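Local coordinates for fructosyl amine: oxygen oxidoreductase (Aspergillus fumigatus, PDB 3DJE), which oxidatively deglycates fructosyl amino acids with the help of a bound FAD and belongs to the MSOX/MTOX family of flavoenzymes, at residues E128-L133 / G141-W146. Numbering follows the deposited sequence.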
loop_
_atom_site.group_PDB
_atom_site.type_symbol
_atom_site.label_atom_id
_atom_site.label_comp_id
_atom_site.label_asym_id
_atom_site.label_seq_id
_atom_site.Cartn_x
_atom_site.Cartn_y
_atom_site.Cartn_z
ATOM N N GLU A 128 18.622 8.652 24.302
ATOM C CA GLU A 128 18.307 7.638 25.324
ATOM C C GLU A 128 16.822 7.248 25.352
ATOM O O GLU A 128 16.477 6.110 25.680
ATOM C CB GLU A 128 18.766 8.091 26.718
ATOM C CG GLU A 128 18.015 9.312 27.248
ATOM C CD GLU A 128 18.446 9.734 28.646
ATOM O OE1 GLU A 128 19.077 8.918 29.361
ATOM O OE2 GLU A 128 18.143 10.893 29.028
ATOM N N GLN A 129 15.947 8.188 25.003
ATOM C CA GLN A 129 14.513 7.915 25.009
ATOM C C GLN A 129 14.153 6.936 23.895
ATOM O O GLN A 129 13.280 6.080 24.064
ATOM C CB GLN A 129 13.710 9.195 24.830
ATOM C CG GLN A 129 13.716 10.134 26.022
ATOM C CD GLN A 129 12.924 11.384 25.704
ATOM O OE1 GLN A 129 13.326 12.179 24.865
ATOM N NE2 GLN A 129 11.776 11.546 26.349
ATOM N N PHE A 130 14.826 7.079 22.761
ATOM C CA PHE A 130 14.602 6.195 21.619
ATOM C C PHE A 130 15.122 4.803 21.928
ATOM O O PHE A 130 14.465 3.810 21.624
ATOM C CB PHE A 130 15.267 6.757 20.361
ATOM C CG PHE A 130 14.602 8.000 19.835
ATOM C CD1 PHE A 130 13.545 7.910 18.922
ATOM C CD2 PHE A 130 15.008 9.259 20.261
ATOM C CE1 PHE A 130 12.909 9.055 18.437
ATOM C CE2 PHE A 130 14.384 10.416 19.776
ATOM C CZ PHE A 130 13.317 10.313 18.862
ATOM N N ARG A 131 16.295 4.734 22.557
ATOM C CA ARG A 131 16.897 3.434 22.875
ATOM C C ARG A 131 16.023 2.630 23.822
ATOM O O ARG A 131 15.990 1.402 23.741
ATOM C CB ARG A 131 18.293 3.592 23.486
ATOM C CG ARG A 131 19.296 4.164 22.535
ATOM C CD ARG A 131 20.707 3.943 23.043
ATOM N NE ARG A 131 21.582 4.920 22.420
ATOM C CZ ARG A 131 21.975 6.056 22.986
ATOM N NH1 ARG A 131 21.624 6.357 24.235
ATOM N NH2 ARG A 131 22.751 6.883 22.301
ATOM N N LYS A 132 15.314 3.328 24.709
ATOM C CA LYS A 132 14.485 2.683 25.725
ATOM C C LYS A 132 13.173 2.132 25.167
ATOM O O LYS A 132 12.376 1.541 25.909
ATOM C CB LYS A 132 14.201 3.657 26.877
ATOM C CG LYS A 132 15.367 3.825 27.860
ATOM C CD LYS A 132 15.256 5.122 28.661
ATOM C CE LYS A 132 16.481 5.367 29.567
ATOM N NZ LYS A 132 16.300 4.830 30.951
ATOM N N LEU A 133 12.936 2.325 23.869
ATOM C CA LEU A 133 11.729 1.760 23.238
ATOM C C LEU A 133 11.814 0.240 23.046
ATOM O O LEU A 133 10.826 -0.416 22.692
ATOM C CB LEU A 133 11.440 2.446 21.894
ATOM C CG LEU A 133 11.050 3.927 21.954
ATOM C CD1 LEU A 133 10.928 4.500 20.542
ATOM C CD2 LEU A 133 9.771 4.142 22.755
ATOM N N GLY A 141 21.665 2.514 18.428
ATOM C CA GLY A 141 22.101 3.699 17.694
ATOM C C GLY A 141 21.938 5.018 18.426
ATOM O O GLY A 141 21.368 5.076 19.523
ATOM N N ASP A 142 22.441 6.080 17.802
ATOM C CA ASP A 142 22.459 7.406 18.422
ATOM C C ASP A 142 21.296 8.301 18.008
ATOM O O ASP A 142 21.160 9.418 18.514
ATOM C CB ASP A 142 23.792 8.106 18.141
ATOM C CG ASP A 142 24.956 7.476 18.893
ATOM O OD1 ASP A 142 24.725 6.694 19.841
ATOM O OD2 ASP A 142 26.115 7.761 18.521
ATOM N N PHE A 143 20.464 7.816 17.082
ATOM C CA PHE A 143 19.268 8.549 16.648
ATOM C C PHE A 143 19.537 10.057 16.455
ATOM O O PHE A 143 18.856 10.894 17.045
ATOM C CB PHE A 143 18.139 8.323 17.660
ATOM C CG PHE A 143 17.677 6.887 17.742
ATOM C CD1 PHE A 143 16.584 6.453 16.987
ATOM C CD2 PHE A 143 18.324 5.969 18.570
ATOM C CE1 PHE A 143 16.140 5.121 17.054
ATOM C CE2 PHE A 143 17.882 4.636 18.646
ATOM C CZ PHE A 143 16.788 4.215 17.883
ATOM N N PRO A 144 20.542 10.401 15.626
ATOM C CA PRO A 144 21.011 11.790 15.585
ATOM C C PRO A 144 19.962 12.758 15.046
ATOM O O PRO A 144 19.500 12.623 13.909
ATOM C CB PRO A 144 22.232 11.735 14.659
ATOM C CG PRO A 144 22.041 10.515 13.829
ATOM C CD PRO A 144 21.264 9.536 14.677
ATOM N N GLY A 145 19.580 13.716 15.881
ATOM C CA GLY A 145 18.582 14.710 15.520
ATOM C C GLY A 145 17.141 14.210 15.460
ATOM O O GLY A 145 16.247 14.979 15.116
ATOM N N TRP A 146 16.904 12.932 15.768
ATOM C CA TRP A 146 15.526 12.406 15.741
ATOM C C TRP A 146 14.685 13.061 16.828
ATOM O O TRP A 146 15.125 13.185 17.971
ATOM C CB TRP A 146 15.499 10.895 15.971
ATOM C CG TRP A 146 15.980 10.040 14.847
ATOM C CD1 TRP A 146 17.084 10.241 14.053
ATOM C CD2 TRP A 146 15.407 8.799 14.426
ATOM N NE1 TRP A 146 17.218 9.205 13.157
ATOM C CE2 TRP A 146 16.200 8.306 13.364
ATOM C CE3 TRP A 146 14.282 8.061 14.833
ATOM C CZ2 TRP A 146 15.905 7.102 12.702
ATOM C CZ3 TRP A 146 13.998 6.861 14.182
ATOM C CH2 TRP A 146 14.797 6.399 13.129
#
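Phe130 meets Phe143 and Trp146 in an aromatic cluster built on CH-pi and edge-to-face contacts. Its CB sits 3.4 Å from the centroid of the Phe143 ring and only 7° off the ring normal, so the methylene rather than the Phe130 ring covers that face. The two phenyl planes are nearly parallel but slid apart, their centroids separated by 5.1 Å. With CG anti to its own carbonyl carbon, the Phe130 ring is displaced from Phe143 and reaches Trp146. There Trp146 CB lies over one face of the Phe130 ring, 3.7 Å from Phe130 CZ, and the indole turns its edge to the same ring, the planes 81° apart. Phe143 CD1 rests 3.5 Å above the Trp146 ring plane, and a type II turn from Phe143 to Trp146 brings the two aromatics together.

The polar contacts belong to Arg131, extended from CG to NE. Arg131 NE donates to Gly141 O at 2.9 Å through a bent bond (N-H...O 139°), while NH2 forms a salt bridge with Asp142 OD1 at 3.2 Å. Only OD1 is engaged, from its anti side and out of the carboxylate plane, with guanidinium and carboxylate nearly perpendicular.

Together these contacts hold the loop before strand 147-151 against helix 127-131, buried and away from the ligand sites, the Trp146 side chain about 12 Å from the bound FSA. Phe130 also packs on Leu97 of strand 96-100 and Leu124 of strand 122-124; Gly141 and Phe143 make backbone hydrogen bonds to Thr320 and Glu319 at the end of helix 307-320, and Trp146 NE1 donates to Glu319 OE1.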